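Local coordinates for ferric iron-binding periplasmic protein (Pseudomonas aeruginosa, PDB 6J2S), which binds ferric iron in the periplasm, probably for delivery to an ABC transporter, and here carries a gallium(III) ion in its metal site, at residues Gly35-Leu40 against Leu56-Ser61; Leu64-Ser69 against Leu291-Glu296; Gly97-Thr102 against Thr224-Ala229; Val104-Pro109 against Lys180-Gly185; Tyr195-Leu200 against Leu207-His212. One frame throughout, in Å; residues are numbered along the deposited sequence.

Interaction 1. Residues Gly35-Leu40 against Leu56-Ser61; sequences GGDGQL and LYTEES. With GA (gallium (III) ion), chain D.
Asp37, the first residue of helix 37-47, reaches across to the chain that turns out of strand 55-57. From CB the chain goes to CG anti to the carbonyl carbon (chi1 -77°), which brings the carboxylate to Thr58 and Glu59. CG itself lies 3.7 Å from Thr58 CB, the two side chains crossing at about a right angle. Further out, OD1 rests 3.2 Å from Thr58 CA and takes the N-H of Glu59 on its syn side, with Glu59 N and Asp37 OD1 2.9 Å apart and 155° at the hydrogen. OD2, the other oxygen, meets the next amide in a weak bond, Glu60 N to Asp37 OD2 being 3.2 Å. Asp37 OD2 also lies 3.6 Å from Glu60 CG. This grip on successive backbone amides probably helps to steady the loop carrying Glu59, one of four protein ligands of the gallium in a periplasmic binding protein of the bacterial solute-binding protein 1 family. Glu59 OE2 binds the gallium at 2.1 Å and also accepts from Arg101, while OE1 accepts a hydrogen bond from the water bound to the metal. A second water accepts from Asp37 N. Leu40 CB touches Leu56 CD1 at 3.9 Å.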
# COMPACT_ATOMS: atom_id res chain seq x y z
N GLY A 35 6.97 -3.36 11.55
CA GLY A 35 5.66 -3.63 12.08
C GLY A 35 4.59 -3.31 11.06
O GLY A 35 4.88 -3.05 9.89
N GLY A 36 3.34 -3.31 11.53
CA GLY A 36 2.25 -2.84 10.69
C GLY A 36 2.20 -1.33 10.65
O GLY A 36 2.63 -0.65 11.58
N ASP A 37 1.69 -0.80 9.52
CA ASP A 37 1.53 0.65 9.35
C ASP A 37 0.91 1.31 10.58
O ASP A 37 1.49 2.22 11.18
CB ASP A 37 0.62 0.95 8.16
CG ASP A 37 1.30 0.79 6.82
OD1 ASP A 37 2.55 0.70 6.77
OD2 ASP A 37 0.55 0.74 5.81
N GLY A 38 -0.32 0.91 10.91
CA GLY A 38 -1.02 1.56 12.01
C GLY A 38 -0.37 1.29 13.35
O GLY A 38 -0.29 2.18 14.20
N GLN A 39 0.11 0.06 13.55
CA GLN A 39 0.81 -0.26 14.79
C GLN A 39 1.99 0.69 15.02
O GLN A 39 2.18 1.20 16.13
CB GLN A 39 1.29 -1.70 14.75
CG GLN A 39 2.50 -1.99 15.62
CD GLN A 39 2.96 -3.41 15.46
OE1 GLN A 39 3.19 -3.88 14.34
NE2 GLN A 39 3.09 -4.13 16.58
N LEU A 40 2.79 0.94 13.97
CA LEU A 40 3.96 1.80 14.13
C LEU A 40 3.55 3.24 14.35
O LEU A 40 4.19 3.96 15.13
CB LEU A 40 4.87 1.71 12.90
CG LEU A 40 5.55 0.36 12.73
CD1 LEU A 40 6.30 0.32 11.39
CD2 LEU A 40 6.51 0.08 13.87
N LEU A 56 9.68 7.09 9.23
CA LEU A 56 8.61 6.12 9.17
C LEU A 56 8.31 5.88 7.70
O LEU A 56 8.17 6.83 6.93
CB LEU A 56 7.35 6.61 9.89
CG LEU A 56 6.08 5.79 9.66
CD1 LEU A 56 6.12 4.43 10.39
CD2 LEU A 56 4.87 6.60 10.09
N TYR A 57 8.19 4.61 7.34
CA TYR A 57 7.99 4.15 5.97
C TYR A 57 6.79 3.21 6.01
O TYR A 57 6.81 2.24 6.77
CB TYR A 57 9.26 3.43 5.52
CG TYR A 57 9.33 2.90 4.12
CD1 TYR A 57 8.61 3.48 3.08
CD2 TYR A 57 10.20 1.85 3.82
CE1 TYR A 57 8.73 2.99 1.76
CE2 TYR A 57 10.34 1.37 2.53
CZ TYR A 57 9.61 1.93 1.51
OH TYR A 57 9.76 1.40 0.24
N THR A 58 5.74 3.52 5.25
CA THR A 58 4.47 2.79 5.35
C THR A 58 4.09 2.20 3.99
O THR A 58 4.51 2.69 2.94
CB THR A 58 3.31 3.68 5.82
OG1 THR A 58 3.06 4.70 4.85
CG2 THR A 58 3.62 4.32 7.17
N GLU A 59 3.27 1.15 4.03
CA GLU A 59 2.73 0.63 2.78
C GLU A 59 1.64 1.52 2.20
O GLU A 59 1.39 1.49 0.99
CB GLU A 59 2.16 -0.77 3.00
CG GLU A 59 3.20 -1.84 3.12
CD GLU A 59 2.56 -3.21 3.09
OE1 GLU A 59 2.53 -3.89 4.13
OE2 GLU A 59 2.07 -3.59 2.02
N GLU A 60 0.93 2.27 3.06
CA GLU A 60 -0.24 3.03 2.64
C GLU A 60 -0.19 4.42 3.26
O GLU A 60 0.55 4.68 4.22
CB GLU A 60 -1.55 2.32 3.05
CG GLU A 60 -1.54 0.80 2.90
CD GLU A 60 -1.62 0.32 1.45
OE1 GLU A 60 -1.40 -0.90 1.21
OE2 GLU A 60 -1.89 1.15 0.54
N SER A 61 -1.00 5.32 2.72
CA SER A 61 -0.94 6.72 3.12
C SER A 61 -1.82 7.15 4.30
O SER A 61 -1.46 8.14 4.94
CB SER A 61 -1.24 7.62 1.91
OG SER A 61 -2.51 7.33 1.34
GA GA D . 1.36 -5.47 1.53
O HOH W 1 2.11 -2.62 7.30
O HOH W 2 1.08 -5.89 3.50

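Interaction 2. Residues Leu64-Ser69 against Leu291-Glu296; sequences LIRLAS and LGEASE
Glu293 and Ile65 owe their meeting to their torsions: Glu293 CG stands anti to the carbonyl carbon (chi1 -52°) and the chain runs out extended beyond it, while Ile65 holds CG2 opposite its own backbone N. A methyl meets a methylene, Ile65 CG2 to Glu293 CG at 3.8 Å. From there the carboxylate is carried along helix 62-70. Glu293 CD lies 3.8 Å from Arg66 CA, with OE1 beside Arg66 CB. Glu293 OE2 comes within 3.6 Å of Ser69 CB. Ile65 CG1 packs on the carbonyl of Gly292, 3.9 Å from Gly292 O. Gly292 follows helix 288-291 with positive phi and occupies the second position of a type II' turn from Leu291 to Ala294, the latter being the N-cap of helix 295-304. The turn between helices 288-291 and 295-304 thus packs on helix 62-70, while Leu291 and Ala294 touch helix 140-153. Arg66 sends its guanidinium elsewhere: NH1 donates to Ser42 OG, and Arg66 NE stays 6.1 Å from Glu293 OE1. What remains is carbon packing beside a carboxylate, to which the separated opposite charges probably add a mild attraction and no salt bridge.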
# COMPACT_ATOMS: atom_id res chain seq x y z
N LEU A 64 0.13 8.06 7.47
CA LEU A 64 0.92 9.28 7.37
C LEU A 64 0.04 10.51 7.45
O LEU A 64 0.45 11.53 8.02
CB LEU A 64 1.71 9.30 6.06
CG LEU A 64 2.67 8.14 5.82
CD1 LEU A 64 3.16 8.22 4.38
CD2 LEU A 64 3.82 8.28 6.77
N ILE A 65 -1.15 10.46 6.84
CA ILE A 65 -2.10 11.55 7.01
C ILE A 65 -2.48 11.71 8.47
O ILE A 65 -2.59 12.83 8.98
CB ILE A 65 -3.36 11.32 6.15
CG1 ILE A 65 -2.98 10.99 4.71
CG2 ILE A 65 -4.30 12.52 6.25
CD1 ILE A 65 -2.35 12.08 4.03
N ARG A 66 -2.70 10.60 9.17
CA ARG A 66 -3.02 10.68 10.59
C ARG A 66 -1.91 11.39 11.35
O ARG A 66 -2.14 12.38 12.06
CB ARG A 66 -3.28 9.27 11.14
CG ARG A 66 -3.47 9.20 12.66
CD ARG A 66 -3.30 7.75 13.19
NE ARG A 66 -2.74 7.72 14.54
CZ ARG A 66 -2.44 6.62 15.22
NH1 ARG A 66 -2.63 5.42 14.68
NH2 ARG A 66 -1.95 6.72 16.46
N LEU A 67 -0.66 10.92 11.18
CA LEU A 67 0.45 11.50 11.92
C LEU A 67 0.76 12.93 11.51
O LEU A 67 1.16 13.74 12.35
CB LEU A 67 1.71 10.64 11.75
CG LEU A 67 1.64 9.30 12.49
CD1 LEU A 67 2.90 8.51 12.26
CD2 LEU A 67 1.43 9.54 13.96
N ALA A 68 0.58 13.27 10.22
CA ALA A 68 0.78 14.65 9.82
C ALA A 68 -0.26 15.56 10.46
O ALA A 68 0.05 16.68 10.86
CB ALA A 68 0.73 14.79 8.30
N SER A 69 -1.50 15.07 10.56
CA SER A 69 -2.58 15.84 11.16
C SER A 69 -2.39 15.98 12.66
O SER A 69 -2.77 17.01 13.25
CB SER A 69 -3.94 15.18 10.88
OG SER A 69 -4.46 15.59 9.63
N LEU A 291 -8.65 10.02 0.09
CA LEU A 291 -8.96 8.98 1.05
C LEU A 291 -8.66 9.43 2.47
O LEU A 291 -9.25 8.92 3.42
CB LEU A 291 -8.17 7.71 0.73
CG LEU A 291 -8.32 7.22 -0.71
CD1 LEU A 291 -7.39 6.04 -0.95
CD2 LEU A 291 -9.75 6.87 -1.02
N GLY A 292 -7.73 10.37 2.62
CA GLY A 292 -7.46 10.93 3.94
C GLY A 292 -7.03 9.87 4.94
O GLY A 292 -6.26 8.96 4.62
N GLU A 293 -7.55 9.99 6.16
CA GLU A 293 -7.28 9.02 7.20
C GLU A 293 -8.12 7.76 7.08
O GLU A 293 -7.90 6.82 7.85
CB GLU A 293 -7.50 9.66 8.58
CG GLU A 293 -6.75 10.98 8.73
CD GLU A 293 -6.70 11.48 10.17
OE1 GLU A 293 -6.87 10.65 11.11
OE2 GLU A 293 -6.47 12.69 10.37
N ALA A 294 -9.04 7.70 6.11
CA ALA A 294 -9.92 6.55 5.91
C ALA A 294 -10.82 6.30 7.12
O ALA A 294 -11.13 5.15 7.44
CB ALA A 294 -9.13 5.28 5.56
N SER A 295 -11.24 7.39 7.78
CA SER A 295 -12.01 7.26 9.02
C SER A 295 -13.40 6.71 8.76
O SER A 295 -13.90 5.87 9.52
CB SER A 295 -12.12 8.62 9.71
OG SER A 295 -10.84 9.09 10.06
N GLU A 296 -14.07 7.19 7.72
CA GLU A 296 -15.38 6.66 7.40
C GLU A 296 -15.30 5.19 7.06
O GLU A 296 -16.23 4.44 7.39
CB GLU A 296 -16.00 7.45 6.24
CG GLU A 296 -15.88 8.95 6.41
CD GLU A 296 -14.79 9.54 5.53
OE1 GLU A 296 -13.58 9.30 5.81
OE2 GLU A 296 -15.15 10.23 4.54

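Interaction 3. Residues Gly97-Thr102 against Thr224-Ala229; sequences GITART and TVSGAA
Arg101 and Thr224 face each other as an antiparallel hydrogen-bonded pair, each amide reaching the other's carbonyl: Arg101 N to Thr224 O and Thr224 N to Arg101 O are both 2.9 Å. Two residues on, Ser226 N donates to Thr99 O. Ser226 O is shared: Ile98 N meets it strongly at 2.7 Å, whereas Thr99 N makes only a weak bond at 3.3 Å. Side-chain hydroxyls are served as well. One water donates to both Thr99 OG1, at 2.7 Å, and Ser226 OG; Glu262 also bonds to Thr99 OG1, and Thr58 O to Ser226 OG. Arg101 CG and Thr224 OG1 approach to 3.1 Å, while that hydroxyl bonds to Glu60. The guanidinium forms salt bridges with Glu262 through NE and with Glu60 through NH1, and NH2 donates to Glu59, a gallium ligand; this cluster of acids probably fixes its rotation beside the metal. Gly97 CA meets Val225 CG1 at 3.5 Å where the register slips. Ile98 and Thr99 opposite one Ser226 form a classic beta bulge, here in the antiparallel strands that, as in related periplasmic binding proteins, probably form the hinge between lobes.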
# COMPACT_ATOMS: atom_id res chain seq x y z
N GLY A 97 5.16 10.34 -1.10
CA GLY A 97 5.01 9.03 -1.68
C GLY A 97 6.34 8.50 -2.18
O GLY A 97 7.19 9.24 -2.66
N ILE A 98 6.52 7.18 -2.04
CA ILE A 98 7.75 6.51 -2.45
C ILE A 98 7.49 5.56 -3.63
O ILE A 98 8.16 5.65 -4.67
CB ILE A 98 8.40 5.77 -1.26
CG1 ILE A 98 8.67 6.76 -0.12
CG2 ILE A 98 9.71 5.09 -1.69
CD1 ILE A 98 9.68 7.86 -0.44
N THR A 99 6.53 4.67 -3.49
CA THR A 99 6.07 3.86 -4.61
C THR A 99 4.54 3.81 -4.57
O THR A 99 3.91 4.15 -3.57
CB THR A 99 6.64 2.43 -4.59
OG1 THR A 99 6.28 1.77 -3.37
CG2 THR A 99 8.16 2.42 -4.76
N ALA A 100 3.95 3.39 -5.68
CA ALA A 100 2.51 3.15 -5.73
C ALA A 100 2.26 1.67 -6.00
O ALA A 100 3.04 1.02 -6.70
CB ALA A 100 1.86 4.03 -6.82
N ARG A 101 1.20 1.13 -5.41
CA ARG A 101 0.73 -0.21 -5.69
C ARG A 101 -0.70 -0.10 -6.17
O ARG A 101 -1.32 0.96 -6.10
CB ARG A 101 0.84 -1.13 -4.46
CG ARG A 101 0.15 -0.58 -3.20
CD ARG A 101 1.09 0.28 -2.32
NE ARG A 101 2.22 -0.48 -1.80
CZ ARG A 101 2.13 -1.41 -0.84
NH1 ARG A 101 0.97 -1.71 -0.28
NH2 ARG A 101 3.22 -2.05 -0.46
N THR A 102 -1.25 -1.20 -6.68
CA THR A 102 -2.59 -1.13 -7.23
C THR A 102 -3.39 -2.36 -6.81
O THR A 102 -2.84 -3.45 -6.61
CB THR A 102 -2.58 -0.97 -8.77
OG1 THR A 102 -3.93 -0.80 -9.25
CG2 THR A 102 -1.98 -2.18 -9.43
N THR A 224 -2.92 2.87 -4.58
CA THR A 224 -2.59 3.40 -3.26
C THR A 224 -1.09 3.67 -3.20
O THR A 224 -0.30 3.04 -3.90
CB THR A 224 -2.99 2.45 -2.13
OG1 THR A 224 -2.24 1.24 -2.26
CG2 THR A 224 -4.50 2.11 -2.21
N VAL A 225 -0.69 4.59 -2.32
CA VAL A 225 0.66 5.12 -2.29
C VAL A 225 1.33 4.75 -0.97
O VAL A 225 0.78 5.00 0.11
CB VAL A 225 0.66 6.65 -2.50
CG1 VAL A 225 2.05 7.20 -2.35
CG2 VAL A 225 0.09 6.97 -3.88
N SER A 226 2.50 4.13 -1.07
CA SER A 226 3.37 3.88 0.07
C SER A 226 4.27 5.09 0.23
O SER A 226 4.84 5.58 -0.75
CB SER A 226 4.19 2.60 -0.18
OG SER A 226 5.40 2.60 0.57
N GLY A 227 4.41 5.59 1.47
CA GLY A 227 5.06 6.86 1.70
C GLY A 227 6.05 6.83 2.85
O GLY A 227 6.17 5.83 3.56
N ALA A 228 6.76 7.95 3.01
CA ALA A 228 7.76 8.09 4.06
C ALA A 228 7.68 9.48 4.67
O ALA A 228 7.19 10.43 4.06
CB ALA A 228 9.18 7.83 3.52
N ALA A 229 8.19 9.59 5.90
CA ALA A 229 8.19 10.85 6.62
C ALA A 229 9.33 10.85 7.63
O ALA A 229 9.73 9.81 8.16
CB ALA A 229 6.87 11.10 7.35
O HOH W 3 7.60 2.02 -1.03

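Interaction 4. Residues Val104-Pro109 against Lys180-Gly185; sequences VLAYNP and KAVENG
Asn108 lays its side chain against the last turn of helix 175-183, its CB 3.5 Å from Val182 O and its amide reaching over the helix end. With CG anti to the backbone N, chi1 (-170°) carries the amide to the helix end, and chi2 turns ND2 to the carbonyl of Val182. Asn108 ND2 and Val182 O lie 3.0 Å apart, with 166° at the hydrogen, and the acceptor sits close to the Asn108 amide plane. The donor arrives nearly along the C=O axis. Val182 O has a second donor, Gly185 N, also at 3.0 Å, so this carbonyl is gripped from side chain and backbone together. Asn108 ND2 gives its other N-H to a water 2.7 Å away, and that water donates weakly to Glu183 O; OD1 of Asn108 accepts from Lys110 N. Beside these polar bonds Val182 CG1, anti to its own backbone N, presses on the strand's backbone, 3.5 Å from Tyr107 C, and more loosely on Ala106 CB at 4.4 Å. Val182 also touches Ala190 of strand 189-193, which pairs with strand 96-107, so it packs the helix end against both strands. Gly185, with positive phi, carries the chain away from the helix. The C-terminal end of a helix probably carries partial negative charge, which would favour an N-H donor; the bond probably fixes how the strand end sits against the helix end.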
# COMPACT_ATOMS: atom_id res chain seq x y z
N VAL A 104 -5.86 -5.44 -7.42
CA VAL A 104 -6.06 -6.40 -8.50
C VAL A 104 -6.99 -7.51 -8.03
O VAL A 104 -7.28 -7.68 -6.84
CB VAL A 104 -4.73 -7.03 -8.99
CG1 VAL A 104 -3.79 -5.98 -9.53
CG2 VAL A 104 -4.07 -7.81 -7.85
N LEU A 105 -7.47 -8.28 -9.00
CA LEU A 105 -8.25 -9.48 -8.73
C LEU A 105 -7.41 -10.66 -9.19
O LEU A 105 -7.30 -10.93 -10.38
CB LEU A 105 -9.58 -9.40 -9.46
CG LEU A 105 -10.45 -10.64 -9.33
CD1 LEU A 105 -10.95 -10.76 -7.90
CD2 LEU A 105 -11.59 -10.53 -10.34
N ALA A 106 -6.78 -11.35 -8.25
CA ALA A 106 -6.04 -12.54 -8.64
C ALA A 106 -7.05 -13.66 -8.85
O ALA A 106 -8.05 -13.74 -8.13
CB ALA A 106 -5.01 -12.93 -7.58
N TYR A 107 -6.83 -14.50 -9.86
CA TYR A 107 -7.77 -15.59 -10.07
C TYR A 107 -7.02 -16.82 -10.58
O TYR A 107 -5.89 -16.72 -11.07
CB TYR A 107 -8.90 -15.21 -11.05
CG TYR A 107 -8.43 -14.98 -12.46
CD1 TYR A 107 -7.77 -13.81 -12.81
CD2 TYR A 107 -8.65 -15.93 -13.45
CE1 TYR A 107 -7.33 -13.58 -14.12
CE2 TYR A 107 -8.22 -15.72 -14.76
CZ TYR A 107 -7.55 -14.55 -15.09
OH TYR A 107 -7.12 -14.34 -16.38
N ASN A 108 -7.67 -17.98 -10.43
CA ASN A 108 -7.12 -19.25 -10.89
C ASN A 108 -7.91 -19.68 -12.11
O ASN A 108 -9.10 -20.02 -11.97
CB ASN A 108 -7.19 -20.30 -9.79
CG ASN A 108 -6.42 -21.57 -10.14
OD1 ASN A 108 -6.53 -22.07 -11.25
ND2 ASN A 108 -5.62 -22.08 -9.19
N PRO A 109 -7.33 -19.66 -13.31
CA PRO A 109 -8.12 -19.94 -14.52
C PRO A 109 -8.57 -21.37 -14.63
O PRO A 109 -9.42 -21.66 -15.48
CB PRO A 109 -7.17 -19.56 -15.67
CG PRO A 109 -5.82 -19.65 -15.10
CD PRO A 109 -5.94 -19.30 -13.63
N LYS A 180 -1.88 -17.27 -1.89
CA LYS A 180 -1.60 -18.71 -1.86
C LYS A 180 -2.86 -19.53 -2.09
O LYS A 180 -2.83 -20.53 -2.82
CB LYS A 180 -0.97 -19.06 -0.51
CG LYS A 180 -0.50 -20.49 -0.37
CD LYS A 180 0.06 -20.72 1.04
CE LYS A 180 1.03 -21.88 1.08
NZ LYS A 180 1.50 -22.14 2.48
N ALA A 181 -3.97 -19.14 -1.46
CA ALA A 181 -5.23 -19.85 -1.64
C ALA A 181 -5.69 -19.83 -3.09
O ALA A 181 -6.21 -20.83 -3.59
CB ALA A 181 -6.31 -19.25 -0.74
N VAL A 182 -5.51 -18.70 -3.77
CA VAL A 182 -5.84 -18.66 -5.19
C VAL A 182 -4.89 -19.55 -5.98
O VAL A 182 -5.32 -20.37 -6.80
CB VAL A 182 -5.81 -17.22 -5.71
CG1 VAL A 182 -6.02 -17.19 -7.24
CG2 VAL A 182 -6.89 -16.42 -5.00
N GLU A 183 -3.59 -19.40 -5.74
CA GLU A 183 -2.61 -20.22 -6.45
C GLU A 183 -2.87 -21.71 -6.25
O GLU A 183 -2.69 -22.50 -7.18
CB GLU A 183 -1.20 -19.84 -5.98
CG GLU A 183 -0.10 -20.73 -6.55
CD GLU A 183 0.09 -20.53 -8.04
OE1 GLU A 183 -0.52 -19.58 -8.59
OE2 GLU A 183 0.85 -21.30 -8.65
N ASN A 184 -3.29 -22.11 -5.05
CA ASN A 184 -3.52 -23.52 -4.73
C ASN A 184 -4.95 -23.97 -5.00
O ASN A 184 -5.31 -25.09 -4.62
CB ASN A 184 -3.18 -23.78 -3.27
CG ASN A 184 -1.68 -23.68 -2.99
OD1 ASN A 184 -0.87 -23.57 -3.92
ND2 ASN A 184 -1.32 -23.73 -1.72
N GLY A 185 -5.77 -23.12 -5.61
CA GLY A 185 -7.14 -23.51 -5.94
C GLY A 185 -8.07 -23.64 -4.75
O GLY A 185 -9.18 -24.16 -4.92
O HOH W 4 -4.20 -24.39 -9.54

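Interaction 5. Residues Tyr195-Leu200 against Leu207-His212; sequences YYWYTL and LNSRLH. With GA (gallium (III) ion), chain D.
Trp197 lies clamped between Leu207 and Leu211, whose side chains lie over opposite faces of its indole. Its CG, anti to the backbone N (chi1 -172°), swings the ring out from helix 195-204 toward the returning chain. Leu207 CD1 sits over one face in a CH-pi contact, 3.8 Å from the centroid of the five-membered Trp197 ring. Over the other face Leu211 CG makes the matching contact at 3.9 Å from the same centroid, and the two side chains run alongside each other, pointing opposite ways. The indole N-H is left to the edge, where it splits between two weak bonds: Trp197 NE1 is 3.1 Å from Ser209 O, near the ring plane, and equally 3.1 Å from Ser209 OG, a hydroxyl that also bonds to Glu183. Leu207 turns its other methyl to the helix, CD2 meeting Leu200 CG at 3.6 Å. Leu211 likewise reaches past the indole with CD1, 4.0 Å from Tyr198 CE2, while Trp197 CE3 stands over the centre of the Tyr198 ring. At the start of the same helix, Tyr195 OH and Tyr196 OH each bind the gallium at 1.9 Å, the site being completed in the protein by His11 and Glu59. The pinned tryptophan thus lies on the helix that presents both tyrosines. Strand 210-212 runs antiparallel to strand 96-107, with Leu211 touching Val104 and Ala106. Helix 175-183 meets Leu207 through Glu183 and Ser209 through Met179, and touches helix 195-204 where Tyr196 meets Asn175 and Val176.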
# COMPACT_ATOMS: atom_id res chain seq x y z
N TYR A 195 1.68 -6.52 -6.23
CA TYR A 195 3.07 -6.95 -6.09
C TYR A 195 3.18 -8.36 -5.50
O TYR A 195 4.23 -8.99 -5.65
CB TYR A 195 3.85 -5.93 -5.24
CG TYR A 195 3.22 -5.62 -3.90
CD1 TYR A 195 2.36 -4.53 -3.76
CD2 TYR A 195 3.47 -6.41 -2.78
CE1 TYR A 195 1.78 -4.23 -2.51
CE2 TYR A 195 2.89 -6.14 -1.54
CZ TYR A 195 2.04 -5.05 -1.42
OH TYR A 195 1.47 -4.79 -0.21
N TYR A 196 2.13 -8.86 -4.85
CA TYR A 196 2.21 -10.20 -4.26
C TYR A 196 2.32 -11.27 -5.33
O TYR A 196 2.98 -12.30 -5.11
CB TYR A 196 1.01 -10.48 -3.39
CG TYR A 196 0.97 -9.64 -2.14
CD1 TYR A 196 0.20 -8.49 -2.10
CD2 TYR A 196 1.68 -10.00 -1.00
CE1 TYR A 196 0.15 -7.70 -0.99
CE2 TYR A 196 1.63 -9.22 0.14
CZ TYR A 196 0.86 -8.07 0.14
OH TYR A 196 0.79 -7.29 1.26
N TRP A 197 1.69 -11.04 -6.48
CA TRP A 197 1.74 -12.02 -7.56
C TRP A 197 3.13 -12.07 -8.19
O TRP A 197 3.62 -13.15 -8.55
CB TRP A 197 0.68 -11.66 -8.61
CG TRP A 197 0.51 -12.68 -9.67
CD1 TRP A 197 -0.24 -13.82 -9.60
CD2 TRP A 197 1.09 -12.67 -10.98
NE1 TRP A 197 -0.16 -14.51 -10.78
CE2 TRP A 197 0.65 -13.83 -11.64
CE3 TRP A 197 1.93 -11.78 -11.66
CZ2 TRP A 197 1.02 -14.13 -12.95
CZ3 TRP A 197 2.31 -12.09 -12.96
CH2 TRP A 197 1.85 -13.25 -13.59
N TYR A 198 3.78 -10.91 -8.33
CA TYR A 198 5.12 -10.91 -8.90
C TYR A 198 6.12 -11.54 -7.95
O TYR A 198 7.09 -12.15 -8.39
CB TYR A 198 5.52 -9.48 -9.28
CG TYR A 198 4.65 -8.96 -10.38
CD1 TYR A 198 4.98 -9.18 -11.71
CD2 TYR A 198 3.43 -8.32 -10.11
CE1 TYR A 198 4.16 -8.74 -12.72
CE2 TYR A 198 2.60 -7.89 -11.12
CZ TYR A 198 2.99 -8.11 -12.43
OH TYR A 198 2.19 -7.68 -13.47
N THR A 199 5.89 -11.44 -6.64
CA THR A 199 6.76 -12.14 -5.70
C THR A 199 6.62 -13.65 -5.83
O THR A 199 7.62 -14.37 -5.88
CB THR A 199 6.47 -11.68 -4.27
OG1 THR A 199 6.81 -10.29 -4.13
CG2 THR A 199 7.26 -12.51 -3.25
N LEU A 200 5.38 -14.13 -5.91
CA LEU A 200 5.14 -15.54 -6.18
C LEU A 200 5.78 -15.97 -7.50
O LEU A 200 6.42 -17.03 -7.57
CB LEU A 200 3.63 -15.79 -6.20
CG LEU A 200 3.04 -17.20 -6.30
CD1 LEU A 200 3.55 -18.10 -5.20
CD2 LEU A 200 1.51 -17.12 -6.28
N LEU A 207 3.19 -20.07 -12.68
CA LEU A 207 2.09 -19.99 -11.73
C LEU A 207 0.81 -20.56 -12.32
O LEU A 207 0.57 -20.49 -13.52
CB LEU A 207 1.85 -18.54 -11.32
CG LEU A 207 3.01 -17.92 -10.55
CD1 LEU A 207 2.61 -16.55 -10.01
CD2 LEU A 207 3.41 -18.89 -9.44
N ASN A 208 -0.02 -21.11 -11.44
CA ASN A 208 -1.40 -21.38 -11.82
C ASN A 208 -2.19 -20.08 -11.95
O ASN A 208 -3.02 -19.92 -12.85
CB ASN A 208 -2.06 -22.28 -10.79
CG ASN A 208 -1.40 -23.64 -10.69
OD1 ASN A 208 -1.08 -24.26 -11.70
ND2 ASN A 208 -1.19 -24.09 -9.46
N SER A 209 -1.94 -19.13 -11.05
CA SER A 209 -2.80 -17.97 -10.92
C SER A 209 -2.41 -16.90 -11.93
O SER A 209 -1.30 -16.87 -12.46
CB SER A 209 -2.71 -17.42 -9.51
OG SER A 209 -1.40 -16.95 -9.27
N ARG A 210 -3.37 -16.01 -12.19
CA ARG A 210 -3.21 -14.87 -13.07
C ARG A 210 -3.77 -13.64 -12.36
O ARG A 210 -4.50 -13.75 -11.37
CB ARG A 210 -3.94 -15.09 -14.40
CG ARG A 210 -3.33 -16.18 -15.26
CD ARG A 210 -1.89 -15.83 -15.67
NE ARG A 210 -1.29 -16.88 -16.50
CZ ARG A 210 -0.53 -17.86 -16.02
NH1 ARG A 210 -0.26 -17.94 -14.72
NH2 ARG A 210 -0.03 -18.78 -16.84
N LEU A 211 -3.42 -12.46 -12.87
CA LEU A 211 -3.96 -11.22 -12.35
C LEU A 211 -4.97 -10.66 -13.33
O LEU A 211 -4.75 -10.66 -14.54
CB LEU A 211 -2.87 -10.17 -12.08
CG LEU A 211 -1.94 -10.41 -10.90
CD1 LEU A 211 -1.13 -9.14 -10.65
CD2 LEU A 211 -2.76 -10.83 -9.68
N HIS A 212 -6.09 -10.18 -12.79
CA HIS A 212 -7.07 -9.40 -13.52
C HIS A 212 -7.07 -7.97 -12.99
O HIS A 212 -7.14 -7.76 -11.77
CB HIS A 212 -8.47 -10.00 -13.37
CG HIS A 212 -9.53 -9.20 -14.06
ND1 HIS A 212 -9.59 -9.09 -15.44
CD2 HIS A 212 -10.56 -8.47 -13.58
CE1 HIS A 212 -10.62 -8.32 -15.77
NE2 HIS A 212 -11.22 -7.93 -14.66
GA GA D . 1.36 -5.47 1.53
O HOH W 2 1.08 -5.89 3.50

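Following the chain from the N terminus, interaction 1 closes first, a short loop of helix 37-47 returning through strand 55-57. Interaction 2 opens just after it, at helix 62-70, and closes only at residues 291-296, so it encloses the other three. Within it, interaction 3 pairs strands 96-107 and 223-230 and in turn encloses interactions 4 and 5, which follow one another in series without crossing. Interaction 4 begins on the same strand as interaction 3, and strand 210-212 of interaction 5 lies beside that same strand in the sheet. Gallium joins interactions 1 and 5 across about 24 Å between centres, and Arg101 of interaction 3 reaches residues of both.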